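PDB 5HQA: alpha-glucosidase from Pseudoalteromonas sp. K8, which hydrolyses alpha-glucosides as a chloride-activated, calcium-containing member of glycoside hydrolase family 97. Local coordinates for residues A[11-23]-A[46-58]. Residues are numbered along the deposited sequence; the frame is centred on the assembly and turned at random. Where two conformers were deposited one is given.
Sequences KIIISDEQSTPSY and APFSNSFKITKVQ
Asp16 turns CG between its own backbone N and carbonyl carbon (chi1 61°), which carries the carboxylate across to Ile54. Lys53 bends at chi2 (-62°), and its chain crosses the Asp16 side chain at about a right angle. Asp16 OD2 accepts a hydrogen bond from the backbone N of Ile54 at 2.7 Å. The bond is nearly straight (167° at the hydrogen) and uses the anti lone pair. Lys53 NZ lies 3.1 Å from Asp16 O and donates to it almost in line with the carbonyl. The lysine thus grips the backbone, and its NZ stays 4.9 Å from Asp16 OD1. Water 2 bridges these last two atoms. Water 1 gives one proton to Asp16 OD2 and the other to Ile54 O. With an alanine here, the N-H of Ile54 would probably lose its acceptor, and waters 1 and 2 a carboxylate partner each. Ile54 CD1 reaches Ile14 O at 3.7 Å. Pro21 CG packs on Phe52 CB at 3.7 Å. Ser19 O receives a CA-H...O contact from Asn50 CA (3.1 Å), and water 4 links it to Ser51 N. The contact lies far from the calcium and glycan sites, within the N-terminal beta-sandwich region. It joins the hairpin turn between strands 10-15 and 22-27 of one antiparallel sheet to the start of edge strand 53-67 of another. Phe87 of strand 75-89 touches Ile14, Pro21 and Ile54, and Tyr97 of strand 95-104 meets Pro21 and Phe52.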
ATOM      1  N   LYS A  11      16.374 -19.868   9.466  1.00 12.96           N
ATOM      2  CA  LYS A  11      16.519 -20.420  10.807  1.00 13.25           C
ATOM      3  C   LYS A  11      16.609 -19.263  11.788  1.00 15.20           C
ATOM      4  O   LYS A  11      17.456 -18.379  11.626  1.00 13.99           O
ATOM      5  CB  LYS A  11      17.756 -21.317  10.902  1.00 13.48           C
ATOM      6  CG  LYS A  11      17.746 -22.512   9.931  1.00 15.28           C
ATOM      7  CD  LYS A  11      18.939 -23.445  10.180  1.00 16.64           C
ATOM      8  CE  LYS A  11      18.996 -24.582   9.158  1.00 18.80           C
ATOM      9  NZ  LYS A  11      19.249 -24.076   7.769  1.00 19.75           N
ATOM     10  N   ILE A  12      15.747 -19.265  12.802  0.57 13.39           N
ATOM     11  CA  ILE A  12      15.727 -18.220  13.822  0.57 12.74           C
ATOM     12  C   ILE A  12      16.164 -18.836  15.141  0.57 12.50           C
ATOM     13  O   ILE A  12      15.587 -19.837  15.581  0.57 12.60           O
ATOM     14  CB  ILE A  12      14.335 -17.579  13.967  0.57 13.36           C
ATOM     15  CG1 ILE A  12      13.826 -17.052  12.623  0.57 13.40           C
ATOM     16  CG2 ILE A  12      14.376 -16.461  15.011  0.57 13.17           C
ATOM     17  CD1 ILE A  12      12.826 -17.972  11.943  0.57 12.31           C
ATOM     18  N   ILE A  13      17.172 -18.237  15.773  1.00 12.20           N
ATOM     19  CA  ILE A  13      17.649 -18.664  17.084  1.00 14.46           C
ATOM     20  C   ILE A  13      17.262 -17.587  18.083  1.00 15.61           C
ATOM     21  O   ILE A  13      17.638 -16.420  17.920  1.00 13.54           O
ATOM     22  CB  ILE A  13      19.164 -18.901  17.112  1.00 17.60           C
ATOM     23  CG1 ILE A  13      19.553 -20.027  16.158  1.00 21.70           C
ATOM     24  CG2 ILE A  13      19.605 -19.259  18.526  1.00 17.29           C
ATOM     25  CD1 ILE A  13      21.049 -20.182  16.034  1.00 23.80           C
ATOM     26  N   ILE A  14      16.510 -17.978  19.109  1.00 12.71           N
ATOM     27  CA  ILE A  14      16.073 -17.081  20.170  1.00 12.83           C
ATOM     28  C   ILE A  14      16.884 -17.414  21.415  1.00 16.59           C
ATOM     29  O   ILE A  14      16.996 -18.586  21.797  1.00 16.28           O
ATOM     30  CB  ILE A  14      14.563 -17.209  20.428  1.00 13.62           C
ATOM     31  CG1 ILE A  14      13.774 -16.982  19.131  1.00 15.30           C
ATOM     32  CG2 ILE A  14      14.139 -16.207  21.474  1.00 15.91           C
ATOM     33  CD1 ILE A  14      13.399 -18.261  18.393  1.00 17.74           C
ATOM     34  N   SER A  15      17.456 -16.392  22.040  1.00 15.24           N
ATOM     35  CA  SER A  15      18.491 -16.589  23.037  1.00 16.92           C
ATOM     36  C   SER A  15      18.208 -15.733  24.268  1.00 16.95           C
ATOM     37  O   SER A  15      17.474 -14.742  24.209  1.00 15.48           O
ATOM     38  CB  SER A  15      19.864 -16.246  22.440  1.00 22.05           C
ATOM     39  OG  SER A  15      20.882 -16.375  23.411  1.00 29.72           O
ATOM     40  N   ASP A  16      18.796 -16.130  25.402  1.00 17.14           N
ATOM     41  CA  ASP A  16      18.751 -15.296  26.599  1.00 18.20           C
ATOM     42  C   ASP A  16      20.140 -15.086  27.188  1.00 21.09           C
ATOM     43  O   ASP A  16      20.260 -14.709  28.360  1.00 22.19           O
ATOM     44  CB  ASP A  16      17.804 -15.876  27.658  1.00 19.21           C
ATOM     45  CG  ASP A  16      18.211 -17.271  28.133  1.00 23.34           C
ATOM     46  OD1 ASP A  16      19.340 -17.732  27.839  1.00 23.69           O
ATOM     47  OD2 ASP A  16      17.383 -17.916  28.817  1.00 21.42           O
ATOM     48  N   GLU A  17      21.189 -15.320  26.397  1.00 17.46           N
ATOM     49  CA  GLU A  17      22.551 -15.207  26.898  1.00 24.48           C
ATOM     50  C   GLU A  17      23.056 -13.770  26.868  1.00 29.64           C
ATOM     51  O   GLU A  17      23.914 -13.398  27.679  1.00 31.42           O
ATOM     52  CB  GLU A  17      23.458 -16.126  26.086  1.00 31.50           C
ATOM     53  CG  GLU A  17      23.040 -17.580  26.199  1.00 44.73           C
ATOM     54  CD  GLU A  17      23.905 -18.514  25.376  1.00 59.22           C
ATOM     55  OE1 GLU A  17      24.778 -18.014  24.630  1.00 64.32           O
ATOM     56  OE2 GLU A  17      23.711 -19.748  25.477  1.00 63.54           O
ATOM     57  N   GLN A  18      22.539 -12.960  25.949  1.00 33.77           N
ATOM     58  CA  GLN A  18      22.885 -11.548  25.875  1.00 42.33           C
ATOM     59  C   GLN A  18      22.249 -10.805  27.049  1.00 47.91           C
ATOM     60  O   GLN A  18      21.506 -11.378  27.857  1.00 45.26           O
ATOM     61  CB  GLN A  18      22.436 -10.959  24.533  1.00 41.40           C
ATOM     62  CG  GLN A  18      22.780 -11.827  23.321  1.00 42.84           C
ATOM     63  CD  GLN A  18      24.270 -12.137  23.227  1.00 48.90           C
ATOM     64  OE1 GLN A  18      25.111 -11.233  23.291  1.00 51.79           O
ATOM     65  NE2 GLN A  18      24.606 -13.420  23.084  1.00 46.85           N
ATOM     66  N   SER A  19      22.545  -9.502  27.144  1.00 48.41           N
ATOM     67  CA  SER A  19      22.007  -8.713  28.247  1.00 48.90           C
ATOM     68  C   SER A  19      20.494  -8.849  28.308  1.00 40.91           C
ATOM     69  O   SER A  19      19.919  -9.055  29.385  1.00 38.68           O
ATOM     70  CB  SER A  19      22.422  -7.247  28.107  1.00 56.05           C
ATOM     71  OG  SER A  19      22.275  -6.793  26.774  1.00 60.59           O
ATOM     72  N   THR A  20      19.836  -8.759  27.157  0.97 33.13           N
ATOM     73  CA  THR A  20      18.409  -8.998  27.046  0.97 30.17           C
ATOM     74  C   THR A  20      18.154 -10.299  26.294  0.97 24.83           C
ATOM     75  O   THR A  20      19.075 -10.919  25.745  0.97 20.98           O
ATOM     76  CB  THR A  20      17.681  -7.817  26.342  0.97 30.50           C
ATOM     77  OG1 THR A  20      17.885  -7.835  24.922  0.97 27.04           O
ATOM     78  CG2 THR A  20      18.118  -6.449  26.898  0.97 32.19           C
ATOM     79  N   PRO A  21      16.917 -10.779  26.313  1.00 21.49           N
ATOM     80  CA  PRO A  21      16.471 -11.707  25.274  1.00 17.76           C
ATOM     81  C   PRO A  21      16.843 -11.168  23.896  1.00 15.90           C
ATOM     82  O   PRO A  21      16.898  -9.957  23.679  1.00 16.75           O
ATOM     83  CB  PRO A  21      14.955 -11.730  25.469  1.00 20.44           C
ATOM     84  CG  PRO A  21      14.785 -11.504  26.937  1.00 22.65           C
ATOM     85  CD  PRO A  21      15.936 -10.658  27.408  1.00 19.45           C
ATOM     86  N   SER A  22      17.109 -12.070  22.958  1.00 15.04           N
ATOM     87  CA  SER A  22      17.525 -11.628  21.636  1.00 13.35           C
ATOM     88  C   SER A  22      17.217 -12.727  20.630  1.00 12.80           C
ATOM     89  O   SER A  22      16.949 -13.875  20.997  1.00 12.81           O
ATOM     90  CB  SER A  22      19.022 -11.266  21.616  1.00 14.55           C
ATOM     91  OG  SER A  22      19.817 -12.411  21.899  1.00 18.31           O
ATOM     92  N   TYR A  23      17.251 -12.359  19.350  1.00 11.84           N
ATOM     93  CA  TYR A  23      17.086 -13.332  18.282  1.00 11.36           C
ATOM     94  C   TYR A  23      18.100 -13.028  17.185  1.00 13.81           C
ATOM     95  O   TYR A  23      18.620 -11.915  17.080  1.00 12.32           O
ATOM     96  CB  TYR A  23      15.648 -13.329  17.716  1.00 11.61           C
ATOM     97  CG  TYR A  23      15.376 -12.128  16.847  1.00 11.28           C
ATOM     98  CD1 TYR A  23      15.072 -10.894  17.412  1.00 11.59           C
ATOM     99  CD2 TYR A  23      15.465 -12.218  15.463  1.00 10.24           C
ATOM    100  CE1 TYR A  23      14.853  -9.777  16.615  1.00 10.24           C
ATOM    101  CE2 TYR A  23      15.249 -11.113  14.662  1.00  9.89           C
ATOM    102  CZ  TYR A  23      14.942  -9.900  15.242  1.00 11.13           C
ATOM    103  OH  TYR A  23      14.734  -8.808  14.436  1.00 11.07           O
ATOM    104  N   ALA A  46       8.414  -0.783  35.629  1.00 19.43           N
ATOM    105  CA  ALA A  46       9.797  -1.227  35.491  1.00 18.67           C
ATOM    106  C   ALA A  46      10.010  -1.869  34.116  1.00 17.82           C
ATOM    107  O   ALA A  46       9.080  -2.449  33.543  1.00 15.97           O
ATOM    108  CB  ALA A  46      10.151  -2.222  36.595  1.00 19.26           C
ATOM    109  N   PRO A  47      11.223  -1.782  33.559  1.00 19.15           N
ATOM    110  CA  PRO A  47      11.430  -2.235  32.175  1.00 17.65           C
ATOM    111  C   PRO A  47      11.391  -3.750  32.018  1.00 20.10           C
ATOM    112  O   PRO A  47      11.672  -4.512  32.947  1.00 21.65           O
ATOM    113  CB  PRO A  47      12.821  -1.685  31.829  1.00 17.62           C
ATOM    114  CG  PRO A  47      13.511  -1.554  33.142  1.00 18.19           C
ATOM    115  CD  PRO A  47      12.433  -1.149  34.115  1.00 20.06           C
ATOM    116  N   PHE A  48      11.026  -4.184  30.810  1.00 17.02           N
ATOM    117  CA  PHE A  48      11.202  -5.578  30.389  1.00 17.00           C
ATOM    118  C   PHE A  48      12.449  -5.596  29.516  1.00 17.42           C
ATOM    119  O   PHE A  48      12.384  -5.488  28.294  1.00 17.28           O
ATOM    120  CB  PHE A  48       9.983  -6.094  29.621  1.00 17.76           C
ATOM    121  CG  PHE A  48       8.801  -6.437  30.485  1.00 19.41           C
ATOM    122  CD1 PHE A  48       8.824  -6.221  31.852  1.00 21.66           C
ATOM    123  CD2 PHE A  48       7.663  -6.992  29.920  1.00 21.30           C
ATOM    124  CE1 PHE A  48       7.726  -6.545  32.648  1.00 22.97           C
ATOM    125  CE2 PHE A  48       6.570  -7.324  30.708  1.00 21.89           C
ATOM    126  CZ  PHE A  48       6.602  -7.097  32.071  1.00 20.74           C
ATOM    127  N   SER A  49      13.608  -5.715  30.162  0.68 17.55           N
ATOM    128  CA  SER A  49      14.858  -5.648  29.415  0.68 17.98           C
ATOM    129  C   SER A  49      15.801  -6.770  29.835  0.68 17.78           C
ATOM    130  O   SER A  49      15.644  -7.911  29.394  0.68 17.86           O
ATOM    131  CB  SER A  49      15.516  -4.272  29.587  0.68 17.52           C
ATOM    132  OG  SER A  49      15.751  -3.969  30.950  0.68 17.24           O
ATOM    133  N   ASN A  50      16.773  -6.471  30.687  1.00 17.13           N
ATOM    134  CA  ASN A  50      17.763  -7.481  31.031  1.00 22.37           C
ATOM    135  C   ASN A  50      17.228  -8.456  32.084  1.00 21.48           C
ATOM    136  O   ASN A  50      16.206  -8.221  32.736  1.00 20.02           O
ATOM    137  CB  ASN A  50      19.050  -6.813  31.513  1.00 27.63           C
ATOM    138  CG  ASN A  50      18.782  -5.699  32.480  1.00 41.34           C
ATOM    139  OD1 ASN A  50      18.749  -4.526  32.099  1.00 49.66           O
ATOM    140  ND2 ASN A  50      18.564  -6.054  33.742  1.00 45.27           N
ATOM    141  N   SER A  51      17.936  -9.578  32.229  1.00 21.90           N
ATOM    142  CA  SER A  51      17.720 -10.592  33.261  1.00 25.49           C
ATOM    143  C   SER A  51      16.480 -11.450  33.027  1.00 24.33           C
ATOM    144  O   SER A  51      16.079 -12.203  33.927  1.00 25.31           O
ATOM    145  CB  SER A  51      17.642  -9.977  34.662  1.00 29.44           C
ATOM    146  OG  SER A  51      18.740  -9.110  34.888  1.00 37.30           O
ATOM    147  N   PHE A  52      15.856 -11.363  31.857  1.00 21.65           N
ATOM    148  CA  PHE A  52      14.800 -12.296  31.492  1.00 21.50           C
ATOM    149  C   PHE A  52      15.423 -13.566  30.922  1.00 26.95           C
ATOM    150  O   PHE A  52      16.321 -13.497  30.075  1.00 28.43           O
ATOM    151  CB  PHE A  52      13.855 -11.655  30.473  1.00 17.56           C
ATOM    152  CG  PHE A  52      12.831 -10.743  31.091  1.00 18.24           C
ATOM    153  CD1 PHE A  52      13.171  -9.453  31.475  1.00 18.24           C
ATOM    154  CD2 PHE A  52      11.527 -11.178  31.293  1.00 18.88           C
ATOM    155  CE1 PHE A  52      12.228  -8.613  32.055  1.00 20.59           C
ATOM    156  CE2 PHE A  52      10.577 -10.343  31.862  1.00 19.48           C
ATOM    157  CZ  PHE A  52      10.931  -9.057  32.251  1.00 21.80           C
ATOM    158  N   LYS A  53      14.952 -14.725  31.391  1.00 20.12           N
ATOM    159  CA  LYS A  53      15.454 -16.014  30.938  1.00 20.40           C
ATOM    160  C   LYS A  53      14.327 -16.818  30.296  1.00 19.64           C
ATOM    161  O   LYS A  53      13.161 -16.693  30.679  1.00 17.05           O
ATOM    162  CB  LYS A  53      16.070 -16.822  32.101  1.00 22.23           C
ATOM    163  CG  LYS A  53      17.241 -16.130  32.813  1.00 26.84           C
ATOM    164  CD  LYS A  53      18.401 -15.895  31.859  0.71 32.69           C
ATOM    165  CE  LYS A  53      19.473 -15.008  32.473  0.62 38.00           C
ATOM    166  NZ  LYS A  53      20.409 -14.492  31.425  0.88 42.73           N
ATOM    167  N   ILE A  54      14.692 -17.652  29.318  1.00 17.26           N
ATOM    168  CA  ILE A  54      13.722 -18.541  28.681  1.00 17.96           C
ATOM    169  C   ILE A  54      13.336 -19.646  29.652  1.00 20.51           C
ATOM    170  O   ILE A  54      14.198 -20.358  30.184  1.00 20.55           O
ATOM    171  CB  ILE A  54      14.293 -19.135  27.385  1.00 16.82           C
ATOM    172  CG1 ILE A  54      14.591 -18.032  26.361  1.00 16.26           C
ATOM    173  CG2 ILE A  54      13.319 -20.175  26.800  1.00 15.37           C
ATOM    174  CD1 ILE A  54      15.464 -18.496  25.196  1.00 18.32           C
ATOM    175  N   THR A  55      12.034 -19.801  29.884  1.00 19.43           N
ATOM    176  CA  THR A  55      11.528 -20.859  30.744  1.00 19.15           C
ATOM    177  C   THR A  55      10.801 -21.958  29.986  1.00 20.57           C
ATOM    178  O   THR A  55      10.734 -23.087  30.489  1.00 21.88           O
ATOM    179  CB  THR A  55      10.567 -20.285  31.794  1.00 21.68           C
ATOM    180  OG1 THR A  55       9.474 -19.646  31.129  1.00 21.97           O
ATOM    181  CG2 THR A  55      11.276 -19.266  32.671  1.00 21.96           C
ATOM    182  N   LYS A  56      10.272 -21.662  28.799  1.00 16.12           N
ATOM    183  CA  LYS A  56       9.392 -22.576  28.088  1.00 16.27           C
ATOM    184  C   LYS A  56       9.399 -22.228  26.605  1.00 20.13           C
ATOM    185  O   LYS A  56       9.448 -21.048  26.242  1.00 16.40           O
ATOM    186  CB  LYS A  56       7.963 -22.489  28.645  1.00 18.99           C
ATOM    187  CG  LYS A  56       6.986 -23.484  28.065  1.00 23.95           C
ATOM    188  CD  LYS A  56       5.699 -23.544  28.875  1.00 30.47           C
ATOM    189  CE  LYS A  56       5.047 -22.192  28.962  1.00 38.86           C
ATOM    190  NZ  LYS A  56       3.873 -22.216  29.876  0.77 43.62           N
ATOM    191  N   VAL A  57       9.358 -23.257  25.754  1.00 15.81           N
ATOM    192  CA  VAL A  57       9.099 -23.080  24.330  1.00 15.37           C
ATOM    193  C   VAL A  57       7.965 -24.017  23.936  1.00 17.12           C
ATOM    194  O   VAL A  57       7.896 -25.159  24.405  1.00 16.99           O
ATOM    195  CB  VAL A  57      10.352 -23.323  23.458  1.00 20.86           C
ATOM    196  CG1 VAL A  57      11.479 -22.387  23.874  1.00 22.42           C
ATOM    197  CG2 VAL A  57      10.809 -24.757  23.534  1.00 20.98           C
ATOM    198  N   GLN A  58       7.062 -23.526  23.092  1.00 15.42           N
ATOM    199  CA  GLN A  58       5.935 -24.312  22.606  1.00 15.76           C
ATOM    200  C   GLN A  58       5.950 -24.291  21.087  1.00 15.41           C
ATOM    201  O   GLN A  58       5.827 -23.222  20.482  1.00 17.26           O
ATOM    202  CB  GLN A  58       4.620 -23.754  23.147  1.00 15.86           C
ATOM    203  CG  GLN A  58       4.571 -23.780  24.657  1.00 21.43           C
ATOM    204  CD  GLN A  58       3.326 -23.132  25.204  1.00 26.37           C
ATOM    205  OE1 GLN A  58       2.283 -23.780  25.327  1.00 29.18           O
ATOM    206  NE2 GLN A  58       3.417 -21.841  25.528  1.00 24.09           N
TER
HETATM  207  O   HOH W   1      17.123 -20.583  29.613  1.00 42.62           O
HETATM  208  O   HOH W   2      21.163 -17.206  30.109  1.00 46.94           O
HETATM  209  O   HOH W   3      18.718 -11.847  29.732  1.00 59.20           O
HETATM  210  O   HOH W   4      20.754 -10.278  31.452  1.00 64.38           O